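Long-range contact in endo-xylogalacturonan hydrolase A (Aspergillus tubingensis, PDB 4C2L), which hydrolyses the xylose-substituted galacturonan backbone of xylogalacturonan, a component of the hairy regions of pectin: residues S110-D122 against S147-N159. Sequence-based numbering, arbitrary orientation. Where two conformers were deposited one is given.
With SO4 (sulfate ion), chain G.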
ATOM      1  N   SER A 110     -19.937   2.230  10.604  1.00 15.67           N
ATOM      2  CA  SER A 110     -20.571   1.004  10.127  0.50 15.30           C
ATOM      3  C   SER A 110     -20.400   0.794   8.627  1.00 14.91           C
ATOM      4  O   SER A 110     -20.730  -0.278   8.117  1.00 15.16           O
ATOM      5  CB  SER A 110     -22.060   0.983  10.494  0.50 15.93           C
ATOM      6  OG  SER A 110     -22.220   1.156  11.891  0.50 15.58           O
ATOM      7  N   GLY A 111     -19.899   1.818   7.936  1.00 13.48           N
ATOM      8  CA  GLY A 111     -19.769   1.745   6.465  1.00 12.93           C
ATOM      9  C   GLY A 111     -18.755   0.712   5.998  1.00 12.56           C
ATOM     10  O   GLY A 111     -17.651   0.616   6.543  1.00 12.77           O
ATOM     11  N   VAL A 112     -19.116  -0.044   4.963  1.00 11.82           N
ATOM     12  CA  VAL A 112     -18.236  -1.074   4.427  1.00 11.59           C
ATOM     13  C   VAL A 112     -18.236  -0.983   2.903  1.00 11.80           C
ATOM     14  O   VAL A 112     -19.306  -0.879   2.287  1.00 12.09           O
ATOM     15  CB  VAL A 112     -18.712  -2.493   4.848  1.00 11.69           C
ATOM     16  CG1 VAL A 112     -17.834  -3.563   4.210  1.00 11.80           C
ATOM     17  CG2 VAL A 112     -18.688  -2.645   6.367  1.00 11.69           C
ATOM     18  N   ILE A 113     -17.044  -0.997   2.304  1.00 11.26           N
ATOM     19  CA  ILE A 113     -16.918  -1.109   0.848  1.00 11.38           C
ATOM     20  C   ILE A 113     -16.366  -2.508   0.623  1.00 11.08           C
ATOM     21  O   ILE A 113     -15.240  -2.811   1.026  1.00 11.12           O
ATOM     22  CB  ILE A 113     -15.973  -0.033   0.253  1.00 11.51           C
ATOM     23  CG1 ILE A 113     -16.470   1.374   0.613  1.00 12.11           C
ATOM     24  CG2 ILE A 113     -15.848  -0.204  -1.267  1.00 11.25           C
ATOM     25  CD1 ILE A 113     -15.465   2.486   0.321  1.00 12.52           C
ATOM     26  N   ASP A 114     -17.162  -3.353  -0.017  1.00 11.29           N
ATOM     27  CA  ASP A 114     -16.819  -4.752  -0.227  1.00 11.83           C
ATOM     28  C   ASP A 114     -16.424  -4.940  -1.691  1.00 12.20           C
ATOM     29  O   ASP A 114     -17.293  -4.912  -2.566  1.00 11.93           O
ATOM     30  CB  ASP A 114     -18.042  -5.628   0.130  1.00 12.60           C
ATOM     31  CG  ASP A 114     -17.767  -7.138   0.028  1.00 13.94           C
ATOM     32  OD1 ASP A 114     -16.688  -7.556  -0.430  1.00 13.66           O
ATOM     33  OD2 ASP A 114     -18.664  -7.930   0.423  1.00 15.48           O
ATOM     34  N   GLY A 115     -15.131  -5.165  -1.948  1.00 11.34           N
ATOM     35  CA  GLY A 115     -14.637  -5.410  -3.306  1.00 11.65           C
ATOM     36  C   GLY A 115     -14.969  -6.758  -3.903  1.00 11.47           C
ATOM     37  O   GLY A 115     -14.764  -6.962  -5.104  1.00 11.94           O
ATOM     38  N   ASN A 116     -15.475  -7.679  -3.075  1.00 11.68           N
ATOM     39  CA  ASN A 116     -15.969  -8.977  -3.529  1.00 12.20           C
ATOM     40  C   ASN A 116     -14.908  -9.709  -4.348  1.00 11.83           C
ATOM     41  O   ASN A 116     -15.180 -10.232  -5.431  1.00 11.90           O
ATOM     42  CB  ASN A 116     -17.268  -8.775  -4.334  1.00 12.33           C
ATOM     43  CG  ASN A 116     -18.140 -10.018  -4.404  1.00 13.25           C
ATOM     44  OD1 ASN A 116     -17.828 -11.068  -3.830  1.00 13.45           O
ATOM     45  ND2 ASN A 116     -19.271  -9.892  -5.114  1.00 13.84           N
ATOM     46  N   GLY A 117     -13.697  -9.759  -3.802  1.00 11.08           N
ATOM     47  CA  GLY A 117     -12.520 -10.143  -4.563  1.00 11.04           C
ATOM     48  C   GLY A 117     -12.269 -11.625  -4.752  1.00 10.67           C
ATOM     49  O   GLY A 117     -11.351 -11.992  -5.468  1.00 11.51           O
ATOM     50  N   GLN A 118     -13.059 -12.487  -4.111  1.00 10.69           N
ATOM     51  CA  GLN A 118     -12.732 -13.929  -4.117  1.00 11.36           C
ATOM     52  C   GLN A 118     -12.567 -14.482  -5.529  1.00 11.82           C
ATOM     53  O   GLN A 118     -11.596 -15.190  -5.814  1.00 11.69           O
ATOM     54  CB  GLN A 118     -13.809 -14.753  -3.387  1.00 11.60           C
ATOM     55  CG  GLN A 118     -13.413 -16.221  -3.233  1.00 11.70           C
ATOM     56  CD  GLN A 118     -12.260 -16.423  -2.248  1.00 11.56           C
ATOM     57  OE1 GLN A 118     -12.304 -15.933  -1.112  1.00 12.86           O
ATOM     58  NE2 GLN A 118     -11.222 -17.137  -2.678  1.00 11.56           N
ATOM     59  N   ASP A 119     -13.529 -14.187  -6.398  1.00 12.38           N
ATOM     60  CA  ASP A 119     -13.472 -14.732  -7.751  1.00 13.31           C
ATOM     61  C   ASP A 119     -12.206 -14.275  -8.479  1.00 12.77           C
ATOM     62  O   ASP A 119     -11.582 -15.062  -9.195  1.00 12.70           O
ATOM     63  CB  ASP A 119     -14.713 -14.348  -8.555  1.00 14.58           C
ATOM     64  CG  ASP A 119     -15.957 -15.096  -8.115  1.00 17.20           C
ATOM     65  OD1 ASP A 119     -15.881 -15.974  -7.225  1.00 19.19           O
ATOM     66  OD2 ASP A 119     -17.031 -14.781  -8.662  1.00 19.55           O
ATOM     67  N   ALA A 120     -11.841 -13.010  -8.289  1.00 11.87           N
ATOM     68  CA  ALA A 120     -10.632 -12.459  -8.895  1.00 11.78           C
ATOM     69  C   ALA A 120      -9.401 -13.182  -8.370  1.00 11.62           C
ATOM     70  O   ALA A 120      -8.487 -13.491  -9.139  1.00 11.83           O
ATOM     71  CB  ALA A 120     -10.534 -10.960  -8.641  1.00 11.51           C
ATOM     72  N   TRP A 121      -9.357 -13.463  -7.064  1.00 10.93           N
ATOM     73  CA  TRP A 121      -8.170 -14.152  -6.535  1.00 11.02           C
ATOM     74  C   TRP A 121      -8.048 -15.541  -7.085  1.00 11.44           C
ATOM     75  O   TRP A 121      -6.955 -16.009  -7.368  1.00 11.76           O
ATOM     76  CB  TRP A 121      -8.181 -14.223  -5.013  1.00 10.39           C
ATOM     77  CG  TRP A 121      -8.351 -12.895  -4.346  1.00 10.20           C
ATOM     78  CD1 TRP A 121      -7.920 -11.643  -4.798  1.00 10.18           C
ATOM     79  CD2 TRP A 121      -9.006 -12.640  -3.060  1.00 10.21           C
ATOM     80  NE1 TRP A 121      -8.277 -10.660  -3.897  1.00 10.06           N
ATOM     81  CE2 TRP A 121      -8.919 -11.202  -2.831  1.00 10.16           C
ATOM     82  CE3 TRP A 121      -9.652 -13.446  -2.110  1.00 10.09           C
ATOM     83  CZ2 TRP A 121      -9.465 -10.600  -1.692  1.00 10.23           C
ATOM     84  CZ3 TRP A 121     -10.180 -12.835  -0.964  1.00 10.41           C
ATOM     85  CH2 TRP A 121     -10.088 -11.449  -0.756  1.00 10.11           C
ATOM     86  N   ASP A 122      -9.178 -16.222  -7.237  1.00 12.25           N
ATOM     87  CA  ASP A 122      -9.159 -17.591  -7.749  1.00 13.60           C
ATOM     88  C   ASP A 122      -8.807 -17.629  -9.228  1.00 13.92           C
ATOM     89  O   ASP A 122      -8.045 -18.499  -9.665  1.00 13.98           O
ATOM     90  CB  ASP A 122     -10.506 -18.272  -7.489  1.00 15.06           C
ATOM     91  CG  ASP A 122     -10.756 -18.526  -6.003  1.00 17.23           C
ATOM     92  OD1 ASP A 122      -9.821 -18.816  -5.242  1.00 20.15           O
ATOM     93  OD2 ASP A 122     -11.919 -18.478  -5.606  1.00 20.40           O
ATOM     94  N   SER A 147     -12.047   8.159   5.469  1.00 14.17           N
ATOM     95  CA  SER A 147     -11.998   7.853   6.898  1.00 14.25           C
ATOM     96  C   SER A 147     -13.160   7.047   7.444  1.00 14.00           C
ATOM     97  O   SER A 147     -14.272   7.093   6.922  1.00 13.39           O
ATOM     98  CB  SER A 147     -11.892   9.154   7.694  1.00 15.55           C
ATOM     99  OG  SER A 147     -13.091   9.914   7.600  1.00 16.95           O
ATOM    100  N   GLY A 148     -12.875   6.300   8.504  1.00 13.50           N
ATOM    101  CA  GLY A 148     -13.888   5.671   9.316  1.00 14.29           C
ATOM    102  C   GLY A 148     -14.481   4.394   8.791  1.00 15.68           C
ATOM    103  O   GLY A 148     -15.315   3.780   9.456  1.00 16.63           O
ATOM    104  N   LEU A 149     -14.050   3.950   7.620  1.00 15.47           N
ATOM    105  CA  LEU A 149     -14.763   2.844   7.003  1.00 15.88           C
ATOM    106  C   LEU A 149     -13.923   1.594   6.904  1.00 14.71           C
ATOM    107  O   LEU A 149     -12.719   1.628   7.157  1.00 14.26           O
ATOM    108  CB  LEU A 149     -15.325   3.270   5.648  1.00 17.79           C
ATOM    109  CG  LEU A 149     -14.370   3.927   4.680  1.00 17.87           C
ATOM    110  CD1 LEU A 149     -13.606   2.819   3.967  1.00 18.59           C
ATOM    111  CD2 LEU A 149     -15.167   4.775   3.702  1.00 18.25           C
ATOM    112  N   ARG A 150     -14.578   0.494   6.565  1.00 13.41           N
ATOM    113  CA  ARG A 150     -13.922  -0.772   6.325  1.00 12.81           C
ATOM    114  C   ARG A 150     -13.874  -1.018   4.818  1.00 12.82           C
ATOM    115  O   ARG A 150     -14.875  -0.822   4.119  1.00 12.82           O
ATOM    116  CB  ARG A 150     -14.726  -1.886   6.979  1.00 13.51           C
ATOM    117  CG  ARG A 150     -14.202  -3.283   6.706  1.00 14.27           C
ATOM    118  CD  ARG A 150     -15.006  -4.341   7.450  1.00 15.24           C
ATOM    119  NE  ARG A 150     -14.523  -5.665   7.085  1.00 16.35           N
ATOM    120  CZ  ARG A 150     -15.259  -6.775   7.102  1.00 17.10           C
ATOM    121  NH1 ARG A 150     -16.536  -6.732   7.483  1.00 18.04           N
ATOM    122  NH2 ARG A 150     -14.708  -7.930   6.741  1.00 18.45           N
ATOM    123  N   GLN A 151     -12.711  -1.466   4.345  1.00 11.83           N
ATOM    124  CA  GLN A 151     -12.579  -1.966   2.984  1.00 11.55           C
ATOM    125  C   GLN A 151     -12.351  -3.457   3.089  1.00 11.46           C
ATOM    126  O   GLN A 151     -11.417  -3.901   3.768  1.00 11.36           O
ATOM    127  CB  GLN A 151     -11.404  -1.291   2.270  1.00 11.93           C
ATOM    128  CG  GLN A 151     -11.623   0.198   2.026  1.00 12.40           C
ATOM    129  CD  GLN A 151     -10.362   0.868   1.502  1.00 13.07           C
ATOM    130  OE1 GLN A 151      -9.256   0.425   1.790  1.00 13.66           O
ATOM    131  NE2 GLN A 151     -10.520   1.933   0.743  1.00 13.78           N
ATOM    132  N   LYS A 152     -13.200  -4.228   2.409  1.00 11.17           N
ATOM    133  CA  LYS A 152     -13.244  -5.682   2.539  1.00 11.83           C
ATOM    134  C   LYS A 152     -12.979  -6.358   1.191  1.00 11.43           C
ATOM    135  O   LYS A 152     -13.612  -6.010   0.194  1.00 11.38           O
ATOM    136  CB  LYS A 152     -14.651  -6.077   3.022  1.00 12.19           C
ATOM    137  CG  LYS A 152     -14.899  -7.571   3.105  1.00 13.43           C
ATOM    138  CD  LYS A 152     -16.337  -7.812   3.552  1.00 14.37           C
ATOM    139  CE  LYS A 152     -16.694  -9.286   3.443  1.00 16.03           C
ATOM    140  NZ  LYS A 152     -18.080  -9.478   3.972  1.00 16.19           N
ATOM    141  N   ASN A 153     -12.026  -7.288   1.171  1.00 10.47           N
ATOM    142  CA  ASN A 153     -11.804  -8.188   0.032  1.00 10.40           C
ATOM    143  C   ASN A 153     -11.692  -7.497  -1.335  1.00 10.36           C
ATOM    144  O   ASN A 153     -12.442  -7.804  -2.264  1.00 10.55           O
ATOM    145  CB  ASN A 153     -12.868  -9.296   0.012  1.00 10.69           C
ATOM    146  CG  ASN A 153     -12.871 -10.125   1.283  1.00 11.54           C
ATOM    147  OD1 ASN A 153     -11.848 -10.210   1.979  1.00 11.82           O
ATOM    148  ND2 ASN A 153     -14.018 -10.763   1.592  1.00 11.47           N
ATOM    149  N   PRO A 154     -10.734  -6.571  -1.475  1.00 10.27           N
ATOM    150  CA  PRO A 154     -10.483  -5.989  -2.803  1.00 10.42           C
ATOM    151  C   PRO A 154      -9.925  -7.062  -3.735  1.00 10.60           C
ATOM    152  O   PRO A 154      -9.196  -7.947  -3.288  1.00 10.58           O
ATOM    153  CB  PRO A 154      -9.387  -4.962  -2.519  1.00 10.44           C
ATOM    154  CG  PRO A 154      -8.642  -5.538  -1.346  1.00 10.05           C
ATOM    155  CD  PRO A 154      -9.753  -6.110  -0.481  1.00 10.55           C
ATOM    156  N   PRO A 155     -10.264  -7.000  -5.032  1.00 10.65           N
ATOM    157  CA  PRO A 155      -9.678  -7.952  -5.983  1.00 10.60           C
ATOM    158  C   PRO A 155      -8.146  -7.835  -6.029  1.00 10.33           C
ATOM    159  O   PRO A 155      -7.451  -8.817  -6.290  1.00 10.35           O
ATOM    160  CB  PRO A 155     -10.239  -7.500  -7.337  1.00 10.85           C
ATOM    161  CG  PRO A 155     -11.421  -6.667  -7.037  1.00 11.13           C
ATOM    162  CD  PRO A 155     -11.317  -6.145  -5.624  1.00 10.80           C
ATOM    163  N   ASN A 156      -7.629  -6.647  -5.743  1.00 10.70           N
ATOM    164  CA  ASN A 156      -6.198  -6.351  -5.953  1.00 10.73           C
ATOM    165  C   ASN A 156      -5.873  -5.229  -4.949  1.00 10.50           C
ATOM    166  O   ASN A 156      -6.191  -5.351  -3.770  1.00 10.19           O
ATOM    167  CB  ASN A 156      -6.034  -5.914  -7.430  1.00 11.81           C
ATOM    168  CG  ASN A 156      -4.604  -6.065  -8.007  1.00 13.21           C
ATOM    169  OD1 ASN A 156      -4.458  -6.093  -9.238  1.00 15.31           O
ATOM    170  ND2 ASN A 156      -3.579  -6.072  -7.177  1.00 12.81           N
ATOM    171  N   VAL A 157      -5.266  -4.128  -5.398  1.00  9.66           N
ATOM    172  CA  VAL A 157      -4.818  -3.072  -4.468  1.00  9.44           C
ATOM    173  C   VAL A 157      -6.027  -2.414  -3.795  1.00  9.21           C
ATOM    174  O   VAL A 157      -7.056  -2.189  -4.446  1.00  9.42           O
ATOM    175  CB  VAL A 157      -3.967  -2.017  -5.223  1.00  9.31           C
ATOM    176  CG1 VAL A 157      -3.616  -0.824  -4.320  1.00  9.62           C
ATOM    177  CG2 VAL A 157      -2.700  -2.697  -5.762  1.00  9.87           C
ATOM    178  N   PHE A 158      -5.919  -2.117  -2.493  1.00  8.90           N
ATOM    179  CA  PHE A 158      -6.999  -1.411  -1.794  1.00  9.55           C
ATOM    180  C   PHE A 158      -7.046   0.049  -2.252  1.00  9.85           C
ATOM    181  O   PHE A 158      -8.070   0.529  -2.747  1.00 10.38           O
ATOM    182  CB  PHE A 158      -6.759  -1.389  -0.278  1.00  9.46           C
ATOM    183  CG  PHE A 158      -7.063  -2.676   0.447  1.00  9.44           C
ATOM    184  CD1 PHE A 158      -6.087  -3.669   0.600  1.00  9.70           C
ATOM    185  CD2 PHE A 158      -8.290  -2.833   1.092  1.00  9.72           C
ATOM    186  CE1 PHE A 158      -6.350  -4.829   1.339  1.00  9.72           C
ATOM    187  CE2 PHE A 158      -8.566  -3.979   1.840  1.00  9.57           C
ATOM    188  CZ  PHE A 158      -7.606  -4.986   1.958  1.00  9.78           C
ATOM    189  N   ASN A 159      -5.948   0.777  -2.041  1.00  9.78           N
ATOM    190  CA  ASN A 159      -5.927   2.221  -2.271  1.00 10.18           C
ATOM    191  C   ASN A 159      -4.682   2.593  -3.034  1.00 10.50           C
ATOM    192  O   ASN A 159      -3.585   2.117  -2.722  1.00 10.12           O
ATOM    193  CB  ASN A 159      -5.848   2.977  -0.930  1.00 10.34           C
ATOM    194  CG  ASN A 159      -7.007   2.672  -0.030  1.00 10.96           C
ATOM    195  OD1 ASN A 159      -8.116   3.117  -0.282  1.00 11.27           O
ATOM    196  ND2 ASN A 159      -6.766   1.877   1.011  1.00 10.85           N
TER
HETATM  197  S   SO4 G1409     -17.066 -10.509   7.206  1.00 41.13           S
HETATM  198  O1  SO4 G1409     -15.659 -10.312   7.624  1.00 40.51           O
HETATM  199  O2  SO4 G1409     -17.713  -9.232   6.815  1.00 38.72           O
HETATM  200  O3  SO4 G1409     -17.824 -11.080   8.336  1.00 43.52           O
HETATM  201  O4  SO4 G1409     -17.082 -11.447   6.059  1.00 43.55           O
HETATM  202  O   HOH W   1     -16.169 -10.259  -0.182  1.00 15.59           O
HETATM  203  O   HOH W   2     -19.975  -7.829   2.800  1.00 17.96           O
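Two neighbouring parallel strands of the right-handed beta-helix of glycoside hydrolase family 28, 112-114 and 150-152, pair here, and the turn after each continues the contact. Val112 stands beside Arg150, Ile113 beside Gln151 and Asp114 beside Lys152. Four backbone bonds join the strands, among them Ile113 N to Arg150 O and Gly115 N to Lys152 O. Val112, Asp114, Arg150 and Lys152 share one face. Ile113 and Gln151 lie on the other, where Ile113 CD1 meets both methyls of Leu149.

Arg150 and Lys152 start with CG anti to the backbone N (chi1 175° in both) and run out extended to one sulfate. Arg150 NH1 reaches O2, and NH2 reaches O1 at 2.7 Å, with the sulfur in the guanidinium plane. Lys152 NZ bonds to O2 and O4, while its CD lies 3.5 Å above the guanidinium plane. Arg150 NH2 also pairs with Asp176. Asp114 OD2 is 3.9 Å from Lys152 NZ, a long salt bridge, and a water spans the two atoms. A second water links Asp114 OD1 to Asn153 ND2. Asp114 OD1 also closes an Asx turn, accepting from Asn116 N at 2.9 Å.

Past the strands, Trp121 NE1 makes a weak bond to Pro154 O (2.9 Å, 130°). The Asn153 amide, whose strongest polar partner is Asn178, stands nearly perpendicular to the indole, its OD1 at the ring edge. Ala120 CB packs on Pro155 CB at 3.7 Å.

Asp114 thus holds its own turn and probably offsets part of the positive charge of Lys152. The sulfate, probably from the crystallisation liquor, suggests that Arg150 and Lys152 form a site suited to an anion.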